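Local coordinates for nitrogen regulatory protein P-II (Thiomonas intermedia, PDB 5DS7) that binds adenine nucleotides between the subunits of its trimer and, like other P-II family members, probably regulates the activity of partner proteins, at residues Lys11-Leu16 with Phe94-Gln99. Residues are numbered along the deposited sequence; the frame is centred on the assembly and turned at random.
Sequences KLEIIL and FVHDIQ. With AMP (adenosine monophosphate), chain G.
The carbonyl oxygen of Lys-11 takes two N-H groups from His-96: the backbone N at 2.9 Å and the ring ND1, a weak bond at 3.4 Å. With chi1 at -59° the imidazole lies beside its own backbone N, which lets one residue offer both donors. Lys-11 N to His-96 O, and a second reciprocal pair between Glu-13 and Phe-94, form the central part of the antiparallel ladder joining strand 7-17 to strand 92-100 in the ferredoxin-like fold. Lysine serves here along its chain: CE lies over one face of the imidazole, a CH-pi contact, while CB packs on Ile-98 CG2 (3.8 Å). A bend at chi3 (81°) helps bring Lys-11 NZ to Glu-13 OE1 (2.9 Å), a salt bridge using the anti lone pair; Glu-13 OE2 forms another with Lys-11 NZ of the second subunit, which also hydrogen-bonds His-96 NE2. Glu-13 CD approaches His-96 CE1 (3.5 Å), carboxylate and ring planes 41° apart. An alanine in place of Glu-13 would probably leave both lysines without their carboxylate partner and open a gap beside the imidazole. On the other face of the sheet from these residues, Leu-12 CD2 lies alongside Val-95 CG2 (3.8 Å), and Leu-12 also packs on Leu-78 of helix 75-88. Flat Phe-94 meets AMP C2 at its ring edge, CZ at 3.7 Å, and Ile-15 CD1 packs obliquely against the ring. Lys-11 NZ in turn bridges to Glu-13 OE2 of the third subunit, so buried charges pair within and between subunits, consistent with a cyclic ionic network holding the trimer core together.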
loop_
_atom_site.group_PDB
_atom_site.type_symbol
_atom_site.label_atom_id
_atom_site.label_comp_id
_atom_site.label_asym_id
_atom_site.label_seq_id
_atom_site.Cartn_x
_atom_site.Cartn_y
_atom_site.Cartn_z
ATOM N N LYS B 11 4.959 7.625 5.196
ATOM C CA LYS B 11 3.642 7.057 5.052
ATOM C C LYS B 11 3.608 5.780 5.891
ATOM O O LYS B 11 4.436 4.888 5.720
ATOM C CB LYS B 11 3.317 6.784 3.586
ATOM C CG LYS B 11 1.856 6.389 3.329
ATOM C CD LYS B 11 1.689 5.666 2.001
ATOM C CE LYS B 11 2.074 4.214 2.136
ATOM N NZ LYS B 11 1.735 3.435 0.911
ATOM N N LEU B 12 2.678 5.714 6.834
ATOM C CA LEU B 12 2.516 4.500 7.623
ATOM C C LEU B 12 1.463 3.584 7.032
ATOM O O LEU B 12 0.441 4.063 6.542
ATOM C CB LEU B 12 2.120 4.849 9.044
ATOM C CG LEU B 12 3.000 5.838 9.799
ATOM C CD1 LEU B 12 2.419 5.984 11.173
ATOM C CD2 LEU B 12 4.391 5.301 9.890
ATOM N N GLU B 13 1.713 2.274 7.067
ATOM C CA GLU B 13 0.659 1.287 6.832
ATOM C C GLU B 13 0.460 0.521 8.129
ATOM O O GLU B 13 1.375 -0.136 8.621
ATOM C CB GLU B 13 1.011 0.346 5.674
ATOM C CG GLU B 13 1.035 1.070 4.335
ATOM C CD GLU B 13 1.452 0.193 3.155
ATOM O OE1 GLU B 13 1.506 0.713 2.019
ATOM O OE2 GLU B 13 1.725 -1.011 3.355
ATOM N N ILE B 14 -0.725 0.639 8.703
ATOM C CA ILE B 14 -1.017 0.029 9.995
ATOM C C ILE B 14 -2.086 -1.023 9.812
ATOM O O ILE B 14 -3.189 -0.713 9.378
ATOM C CB ILE B 14 -1.479 1.069 11.013
ATOM C CG1 ILE B 14 -0.508 2.256 11.000
ATOM C CG2 ILE B 14 -1.635 0.428 12.407
ATOM C CD1 ILE B 14 -1.142 3.579 11.406
ATOM N N ILE B 15 -1.742 -2.272 10.114
ATOM C CA ILE B 15 -2.639 -3.392 9.873
ATOM C C ILE B 15 -3.049 -3.978 11.202
ATOM O O ILE B 15 -2.187 -4.338 11.992
ATOM C CB ILE B 15 -1.946 -4.442 8.985
ATOM C CG1 ILE B 15 -1.541 -3.789 7.656
ATOM C CG2 ILE B 15 -2.837 -5.647 8.749
ATOM C CD1 ILE B 15 -0.574 -4.626 6.851
ATOM N N LEU B 16 -4.351 -4.031 11.472
ATOM C CA LEU B 16 -4.849 -4.552 12.742
ATOM C C LEU B 16 -6.333 -4.926 12.623
ATOM O O LEU B 16 -6.978 -4.613 11.623
ATOM C CB LEU B 16 -4.632 -3.530 13.866
ATOM C CG LEU B 16 -5.580 -2.332 13.926
ATOM C CD1 LEU B 16 -5.111 -1.368 14.997
ATOM C CD2 LEU B 16 -5.703 -1.625 12.577
ATOM N N PHE B 94 4.293 -0.511 9.081
ATOM C CA PHE B 94 5.348 -0.359 8.079
ATOM C C PHE B 94 5.568 1.128 7.818
ATOM O O PHE B 94 4.631 1.810 7.433
ATOM C CB PHE B 94 4.974 -1.041 6.754
ATOM C CG PHE B 94 4.663 -2.508 6.872
ATOM C CD1 PHE B 94 5.317 -3.295 7.799
ATOM C CD2 PHE B 94 3.715 -3.094 6.036
ATOM C CE1 PHE B 94 5.040 -4.627 7.904
ATOM C CE2 PHE B 94 3.417 -4.438 6.135
ATOM C CZ PHE B 94 4.073 -5.209 7.080
ATOM N N VAL B 95 6.787 1.628 7.995
ATOM C CA VAL B 95 7.095 3.031 7.682
ATOM C C VAL B 95 7.727 3.158 6.272
ATOM O O VAL B 95 8.726 2.482 5.953
ATOM C CB VAL B 95 8.049 3.640 8.756
ATOM C CG1 VAL B 95 8.183 5.183 8.598
ATOM C CG2 VAL B 95 7.573 3.283 10.166
ATOM N N HIS B 96 7.119 3.976 5.416
ATOM C CA HIS B 96 7.642 4.244 4.068
ATOM C C HIS B 96 8.149 5.664 3.942
ATOM O O HIS B 96 7.624 6.571 4.596
ATOM C CB HIS B 96 6.576 4.063 2.969
ATOM C CG HIS B 96 5.964 2.699 2.900
ATOM N ND1 HIS B 96 5.225 2.160 3.934
ATOM C CD2 HIS B 96 5.943 1.782 1.904
ATOM C CE1 HIS B 96 4.803 0.954 3.589
ATOM N NE2 HIS B 96 5.213 0.708 2.358
ATOM N N ASP B 97 9.140 5.861 3.072
ATOM C CA ASP B 97 9.476 7.185 2.565
ATOM C C ASP B 97 8.591 7.474 1.371
ATOM O O ASP B 97 8.468 6.622 0.494
ATOM C CB ASP B 97 10.934 7.276 2.109
ATOM C CG ASP B 97 11.907 7.321 3.246
ATOM O OD1 ASP B 97 11.565 7.865 4.311
ATOM O OD2 ASP B 97 13.031 6.809 3.069
ATOM N N ILE B 98 7.970 8.648 1.317
ATOM C CA ILE B 98 7.249 9.037 0.100
ATOM C C ILE B 98 7.555 10.480 -0.261
ATOM O O ILE B 98 8.234 11.182 0.484
ATOM C CB ILE B 98 5.718 8.899 0.238
ATOM C CG1 ILE B 98 5.199 9.740 1.399
ATOM C CG2 ILE B 98 5.306 7.456 0.421
ATOM C CD1 ILE B 98 3.706 9.878 1.377
ATOM N N GLN B 99 7.053 10.914 -1.409
ATOM C CA GLN B 99 7.090 12.326 -1.757
ATOM C C GLN B 99 5.682 12.796 -2.059
ATOM O O GLN B 99 4.846 12.023 -2.549
ATOM C CB GLN B 99 7.996 12.582 -2.962
ATOM C CG GLN B 99 9.451 12.188 -2.766
ATOM C CD GLN B 99 10.245 12.368 -4.044
ATOM O OE1 GLN B 99 10.118 11.580 -4.988
ATOM N NE2 GLN B 99 11.056 13.419 -4.090
HETATM P P AMP G . 0.249 -11.088 13.897
HETATM O O1P AMP G . 0.328 -9.860 14.770
HETATM O O2P AMP G . 1.576 -11.769 13.671
HETATM O O3P AMP G . -0.938 -11.954 14.215
HETATM O "O5'" AMP G . -0.136 -10.475 12.482
HETATM C "C5'" AMP G . -1.469 -10.065 12.231
HETATM C "C4'" AMP G . -1.657 -9.613 10.806
HETATM O "O4'" AMP G . -0.603 -8.699 10.413
HETATM C "C3'" AMP G . -1.591 -10.719 9.776
HETATM O "O3'" AMP G . -2.818 -11.414 9.678
HETATM C "C2'" AMP G . -1.222 -9.970 8.508
HETATM O "O2'" AMP G . -2.367 -9.371 7.950
HETATM C "C1'" AMP G . -0.299 -8.876 9.047
HETATM N N9 AMP G . 1.121 -9.259 8.927
HETATM C C8 AMP G . 1.858 -9.924 9.842
HETATM N N7 AMP G . 3.123 -10.135 9.396
HETATM C C5 AMP G . 3.192 -9.618 8.168
HETATM C C6 AMP G . 4.231 -9.509 7.136
HETATM N N6 AMP G . 5.463 -10.016 7.362
HETATM N N1 AMP G . 3.905 -8.902 5.975
HETATM C C2 AMP G . 2.678 -8.393 5.759
HETATM N N3 AMP G . 1.684 -8.456 6.656
HETATM C C4 AMP G . 1.881 -9.046 7.856
#